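Local coordinates for conserved protein (Methanosarcina mazei, PDB 2NR4), which is of unknown function but binds flavin mononucleotide, as a flavoprotein of the DUF447 family, at residues Val81-Ser93 with Ala199-Leu211. Sequence-based numbering, arbitrary orientation.
Sequences VYDPILFVRSTFS and AEKKAMKLIYEAL. With FMN (flavin mononucleotide), chain C.
Phe87 O is gripped twice by Thr91, whose OG1 reaches back one turn to Phe87 O at 2.7 Å while its backbone N adds a weak bond. Thr91 in turn faces the cofactor, its carbonyl O accepting from FMN O4' at 2.9 Å, and it lays CG2 over one face of the neighbouring Phe92 ring. On the opposite face sits Ala210 CB, a CH-pi contact 4.1 Å from the Phe92 ring centroid, so the ring is held between Thr91, the preceding residue of its own helix, and helix 199-210. Val88 CG1 meets the ring edge in plane; with this methyl anti to the backbone N (chi1 172°), it also touches Leu206 CB and Ile207 CG1, the Val88 and Ile207 side chains crossing at about a right angle. One turn earlier, Ile85 enters as a knob into the hole formed by Ala199, Lys202, Ala203 and Leu206, its CG1 3.5 Å from Ala199 O. Cutting Ile85 back to an alanine removes CG1, CG2 and CD1, which is likely to leave a gap between Lys202 CB and Leu206 CD1. Pro84 packs CG on Ala199 CB, and the Glu200 side chain, its OE1 bonded to Gly197 N, crosses beside it. No hydrogen bond joins the two helices, whose axes approach to 8.5 Å at 14°. The result exemplifies near-parallel apolar helix packing, Ala199, Ala203 and Ala210 being consistent with the close approach, and joins the FMN-binding barrel domain to the C-terminal helices.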
loop_
_atom_site.group_PDB
_atom_site.type_symbol
_atom_site.label_atom_id
_atom_site.label_comp_id
_atom_site.label_asym_id
_atom_site.label_seq_id
_atom_site.Cartn_x
_atom_site.Cartn_y
_atom_site.Cartn_z
ATOM N N VAL A 81 7.483 -7.001 1.816
ATOM C CA VAL A 81 8.437 -5.910 1.961
ATOM C C VAL A 81 7.661 -4.582 1.823
ATOM O O VAL A 81 6.915 -4.395 0.852
ATOM C CB VAL A 81 9.530 -6.090 0.868
ATOM C CG1 VAL A 81 10.275 -4.763 0.551
ATOM C CG2 VAL A 81 10.467 -7.312 1.200
ATOM N N TYR A 82 7.845 -3.672 2.783
ATOM C CA TYR A 82 7.239 -2.324 2.715
ATOM C C TYR A 82 8.280 -1.271 2.319
ATOM O O TYR A 82 7.943 -0.122 2.122
ATOM C CB TYR A 82 6.646 -1.906 4.074
ATOM C CG TYR A 82 5.574 -2.828 4.607
ATOM C CD1 TYR A 82 4.663 -3.427 3.765
ATOM C CD2 TYR A 82 5.453 -3.050 5.971
ATOM C CE1 TYR A 82 3.656 -4.261 4.264
ATOM C CE2 TYR A 82 4.469 -3.885 6.472
ATOM C CZ TYR A 82 3.579 -4.489 5.615
ATOM O OH TYR A 82 2.612 -5.330 6.114
ATOM N N ASP A 83 9.529 -1.696 2.150
ATOM C CA ASP A 83 10.620 -0.807 1.799
ATOM C C ASP A 83 10.758 -0.636 0.277
ATOM O O ASP A 83 11.058 -1.600 -0.426
ATOM C CB ASP A 83 11.900 -1.389 2.400
ATOM C CG ASP A 83 13.118 -0.556 2.105
ATOM O OD1 ASP A 83 13.013 0.666 1.724
ATOM O OD2 ASP A 83 14.202 -1.157 2.283
ATOM N N PRO A 84 10.538 0.590 -0.242
ATOM C CA PRO A 84 10.546 0.747 -1.696
ATOM C C PRO A 84 11.969 0.575 -2.261
ATOM O O PRO A 84 12.118 0.206 -3.410
ATOM C CB PRO A 84 10.044 2.183 -1.882
ATOM C CG PRO A 84 10.521 2.870 -0.610
ATOM C CD PRO A 84 10.258 1.865 0.443
ATOM N N ILE A 85 12.984 0.883 -1.454
ATOM C CA ILE A 85 14.396 0.645 -1.852
ATOM C C ILE A 85 14.663 -0.821 -2.218
ATOM O O ILE A 85 15.207 -1.128 -3.276
ATOM C CB ILE A 85 15.407 1.179 -0.809
ATOM C CG1 ILE A 85 15.349 2.725 -0.753
ATOM C CG2 ILE A 85 16.844 0.730 -1.217
ATOM C CD1 ILE A 85 16.095 3.340 0.453
ATOM N N LEU A 86 14.240 -1.735 -1.349
ATOM C CA LEU A 86 14.395 -3.180 -1.623
ATOM C C LEU A 86 13.621 -3.645 -2.849
ATOM O O LEU A 86 14.121 -4.443 -3.670
ATOM C CB LEU A 86 14.050 -3.971 -0.367
ATOM C CG LEU A 86 14.638 -5.329 -0.004
ATOM C CD1 LEU A 86 16.175 -5.408 -0.275
ATOM C CD2 LEU A 86 14.336 -5.552 1.456
ATOM N N PHE A 87 12.405 -3.132 -3.045
ATOM C CA PHE A 87 11.725 -3.395 -4.294
ATOM C C PHE A 87 12.493 -3.035 -5.548
ATOM O O PHE A 87 12.503 -3.772 -6.534
ATOM C CB PHE A 87 10.359 -2.650 -4.357
ATOM C CG PHE A 87 9.200 -3.522 -4.109
ATOM C CD1 PHE A 87 8.628 -4.238 -5.149
ATOM C CD2 PHE A 87 8.675 -3.645 -2.833
ATOM C CE1 PHE A 87 7.560 -5.050 -4.919
ATOM C CE2 PHE A 87 7.609 -4.462 -2.613
ATOM C CZ PHE A 87 7.069 -5.172 -3.669
ATOM N N VAL A 88 13.073 -1.839 -5.555
ATOM C CA VAL A 88 13.715 -1.362 -6.748
ATOM C C VAL A 88 15.038 -2.112 -6.892
ATOM O O VAL A 88 15.369 -2.541 -7.971
ATOM C CB VAL A 88 13.924 0.162 -6.710
ATOM C CG1 VAL A 88 14.783 0.630 -7.874
ATOM C CG2 VAL A 88 12.550 0.901 -6.756
ATOM N N ARG A 89 15.758 -2.289 -5.800
ATOM C CA ARG A 89 17.026 -3.047 -5.865
ATOM C C ARG A 89 16.799 -4.471 -6.352
ATOM O O ARG A 89 17.574 -4.976 -7.168
ATOM C CB ARG A 89 17.693 -3.076 -4.497
ATOM C CG ARG A 89 18.267 -1.708 -4.078
ATOM C CD ARG A 89 19.142 -1.811 -2.849
ATOM N NE ARG A 89 20.148 -2.864 -3.021
ATOM C CZ ARG A 89 20.335 -3.894 -2.200
ATOM N NH1 ARG A 89 19.612 -4.046 -1.089
ATOM N NH2 ARG A 89 21.278 -4.793 -2.508
ATOM N N SER A 90 15.749 -5.135 -5.857
ATOM C CA SER A 90 15.512 -6.508 -6.325
ATOM C C SER A 90 15.048 -6.548 -7.783
ATOM O O SER A 90 15.151 -7.567 -8.463
ATOM C CB SER A 90 14.532 -7.238 -5.421
ATOM O OG SER A 90 13.263 -6.653 -5.553
ATOM N N THR A 91 14.502 -5.447 -8.284
ATOM C CA THR A 91 14.067 -5.424 -9.676
ATOM C C THR A 91 15.220 -5.259 -10.635
ATOM O O THR A 91 15.271 -5.932 -11.658
ATOM C CB THR A 91 13.074 -4.257 -9.957
ATOM O OG1 THR A 91 11.937 -4.411 -9.131
ATOM C CG2 THR A 91 12.659 -4.218 -11.445
ATOM N N PHE A 92 16.127 -4.333 -10.329
ATOM C CA PHE A 92 17.144 -3.905 -11.280
ATOM C C PHE A 92 18.540 -4.366 -10.941
ATOM O O PHE A 92 19.488 -4.080 -11.698
ATOM C CB PHE A 92 17.152 -2.379 -11.405
ATOM C CG PHE A 92 15.875 -1.825 -11.972
ATOM C CD1 PHE A 92 15.546 -2.025 -13.316
ATOM C CD2 PHE A 92 14.992 -1.132 -11.165
ATOM C CE1 PHE A 92 14.333 -1.537 -13.832
ATOM C CE2 PHE A 92 13.800 -0.656 -11.677
ATOM C CZ PHE A 92 13.481 -0.848 -12.999
ATOM N N SER A 93 18.674 -5.083 -9.831
ATOM C CA SER A 93 19.990 -5.528 -9.357
ATOM C C SER A 93 19.923 -6.934 -8.813
ATOM O O SER A 93 18.899 -7.589 -8.881
ATOM C CB SER A 93 20.525 -4.610 -8.253
ATOM O OG SER A 93 20.539 -3.257 -8.654
ATOM N N ALA A 199 12.863 7.327 1.811
ATOM C CA ALA A 199 13.051 6.020 1.174
ATOM C C ALA A 199 12.498 5.989 -0.254
ATOM O O ALA A 199 13.167 5.493 -1.175
ATOM C CB ALA A 199 12.429 4.907 2.011
ATOM N N GLU A 200 11.287 6.530 -0.447
ATOM C CA GLU A 200 10.735 6.648 -1.798
ATOM C C GLU A 200 11.564 7.507 -2.738
ATOM O O GLU A 200 11.738 7.190 -3.927
ATOM C CB GLU A 200 9.296 7.169 -1.773
ATOM C CG GLU A 200 8.296 6.148 -1.266
ATOM C CD GLU A 200 8.298 5.974 0.227
ATOM O OE1 GLU A 200 8.703 6.925 0.942
ATOM O OE2 GLU A 200 7.890 4.872 0.692
ATOM N N LYS A 201 12.067 8.618 -2.210
ATOM C CA LYS A 201 12.840 9.516 -3.048
ATOM C C LYS A 201 14.158 8.855 -3.461
ATOM O O LYS A 201 14.551 8.980 -4.617
ATOM C CB LYS A 201 12.998 10.895 -2.395
ATOM C CG LYS A 201 11.649 11.653 -2.237
ATOM C CD LYS A 201 11.864 12.953 -1.409
ATOM C CE LYS A 201 10.547 13.584 -0.959
ATOM N NZ LYS A 201 10.787 14.705 0.017
ATOM N N LYS A 202 14.770 8.101 -2.552
ATOM C CA LYS A 202 15.950 7.267 -2.854
ATOM C C LYS A 202 15.641 6.160 -3.874
ATOM O O LYS A 202 16.436 5.900 -4.787
ATOM C CB LYS A 202 16.532 6.627 -1.579
ATOM C CG LYS A 202 17.322 7.550 -0.661
ATOM C CD LYS A 202 18.246 6.740 0.291
ATOM C CE LYS A 202 18.166 7.289 1.740
ATOM N NZ LYS A 202 18.202 8.790 1.739
ATOM N N ALA A 203 14.471 5.520 -3.725
ATOM C CA ALA A 203 14.028 4.479 -4.663
ATOM C C ALA A 203 13.885 4.990 -6.088
ATOM O O ALA A 203 14.356 4.358 -7.025
ATOM C CB ALA A 203 12.718 3.828 -4.184
ATOM N N MET A 204 13.270 6.160 -6.247
ATOM C CA MET A 204 13.139 6.767 -7.563
ATOM C C MET A 204 14.492 7.047 -8.182
ATOM O O MET A 204 14.685 6.804 -9.367
ATOM C CB MET A 204 12.326 8.063 -7.495
ATOM C CG MET A 204 10.828 7.854 -7.413
ATOM S SD MET A 204 10.086 6.772 -8.677
ATOM C CE MET A 204 10.520 7.508 -10.148
ATOM N N LYS A 205 15.434 7.542 -7.390
ATOM C CA LYS A 205 16.795 7.789 -7.880
ATOM C C LYS A 205 17.419 6.495 -8.414
ATOM O O LYS A 205 18.080 6.493 -9.464
ATOM C CB LYS A 205 17.661 8.376 -6.767
ATOM C CG LYS A 205 18.502 9.618 -7.174
ATOM C CD LYS A 205 19.194 10.255 -5.948
ATOM C CE LYS A 205 19.169 11.800 -5.987
ATOM N NZ LYS A 205 20.463 12.499 -6.348
ATOM N N LEU A 206 17.183 5.382 -7.717
ATOM C CA LEU A 206 17.674 4.096 -8.192
ATOM C C LEU A 206 17.070 3.654 -9.516
ATOM O O LEU A 206 17.761 3.008 -10.333
ATOM C CB LEU A 206 17.531 3.008 -7.124
ATOM C CG LEU A 206 18.350 3.153 -5.831
ATOM C CD1 LEU A 206 18.091 1.918 -4.985
ATOM C CD2 LEU A 206 19.868 3.292 -6.089
ATOM N N ILE A 207 15.788 3.954 -9.733
ATOM C CA ILE A 207 15.132 3.650 -11.019
ATOM C C ILE A 207 15.798 4.401 -12.184
ATOM O O ILE A 207 16.065 3.806 -13.249
ATOM C CB ILE A 207 13.581 3.909 -11.001
ATOM C CG1 ILE A 207 12.890 2.865 -10.113
ATOM C CG2 ILE A 207 13.006 3.768 -12.390
ATOM C CD1 ILE A 207 11.446 3.188 -9.664
ATOM N N TYR A 208 16.039 5.692 -11.956
ATOM C CA TYR A 208 16.710 6.580 -12.908
ATOM C C TYR A 208 18.119 6.087 -13.256
ATOM O O TYR A 208 18.430 5.899 -14.445
ATOM C CB TYR A 208 16.719 8.006 -12.358
ATOM C CG TYR A 208 15.443 8.752 -12.636
ATOM C CD1 TYR A 208 14.223 8.316 -12.136
ATOM C CD2 TYR A 208 15.455 9.912 -13.393
ATOM C CE1 TYR A 208 13.053 9.004 -12.388
ATOM C CE2 TYR A 208 14.274 10.617 -13.652
ATOM C CZ TYR A 208 13.076 10.149 -13.151
ATOM O OH TYR A 208 11.900 10.840 -13.417
ATOM N N GLU A 209 18.945 5.859 -12.224
ATOM C CA GLU A 209 20.270 5.238 -12.384
ATOM C C GLU A 209 20.220 3.921 -13.169
ATOM O O GLU A 209 21.069 3.683 -14.024
ATOM C CB GLU A 209 20.949 5.000 -11.037
ATOM C CG GLU A 209 21.279 6.246 -10.246
ATOM C CD GLU A 209 21.774 5.938 -8.826
ATOM O OE1 GLU A 209 22.159 4.775 -8.533
ATOM O OE2 GLU A 209 21.765 6.872 -7.993
ATOM N N ALA A 210 19.238 3.067 -12.883
ATOM C CA ALA A 210 19.095 1.797 -13.594
ATOM C C ALA A 210 18.793 2.009 -15.075
ATOM O O ALA A 210 19.173 1.184 -15.915
ATOM C CB ALA A 210 18.006 0.934 -12.964
ATOM N N LEU A 211 18.108 3.101 -15.402
ATOM C CA LEU A 211 17.760 3.364 -16.802
ATOM C C LEU A 211 18.802 4.230 -17.522
ATOM O O LEU A 211 18.564 4.681 -18.653
ATOM C CB LEU A 211 16.373 3.995 -16.917
ATOM C CG LEU A 211 15.146 3.150 -16.546
ATOM C CD1 LEU A 211 13.866 3.978 -16.720
ATOM C CD2 LEU A 211 15.066 1.887 -17.386
HETATM N N1 FMN C . 7.541 -10.752 -13.219
HETATM C C2 FMN C . 6.887 -11.959 -13.346
HETATM O O2 FMN C . 7.383 -12.822 -14.065
HETATM N N3 FMN C . 5.686 -12.175 -12.704
HETATM C C4 FMN C . 5.136 -11.185 -11.904
HETATM O O4 FMN C . 4.193 -11.431 -11.161
HETATM C C4A FMN C . 5.796 -9.968 -11.763
HETATM N N5 FMN C . 5.262 -8.959 -10.977
HETATM C C5A FMN C . 5.928 -7.752 -10.820
HETATM C C6 FMN C . 5.381 -6.751 -10.006
HETATM C C7 FMN C . 6.040 -5.542 -9.840
HETATM C C7M FMN C . 5.383 -4.471 -9.015
HETATM C C8 FMN C . 7.258 -5.326 -10.520
HETATM C C8M FMN C . 8.086 -4.125 -10.258
HETATM C C9 FMN C . 7.810 -6.319 -11.341
HETATM C C9A FMN C . 7.140 -7.548 -11.480
HETATM N N10 FMN C . 7.669 -8.559 -12.286
HETATM C C10 FMN C . 7.003 -9.758 -12.430
HETATM C "C1'" FMN C . 8.882 -8.294 -13.125
HETATM C "C2'" FMN C . 10.098 -8.865 -12.406
HETATM O "O2'" FMN C . 10.133 -8.386 -11.088
HETATM C "C3'" FMN C . 11.340 -8.369 -13.110
HETATM O "O3'" FMN C . 11.328 -8.864 -14.438
HETATM C "C4'" FMN C . 12.605 -8.775 -12.357
HETATM O "O4'" FMN C . 13.640 -8.026 -12.943
HETATM C "C5'" FMN C . 12.894 -10.278 -12.470
HETATM O "O5'" FMN C . 14.224 -10.554 -12.080
HETATM P P FMN C . 14.863 -12.040 -11.938
HETATM O O1P FMN C . 15.517 -12.329 -13.300
HETATM O O2P FMN C . 13.719 -13.056 -11.716
HETATM O O3P FMN C . 15.938 -11.972 -10.851
#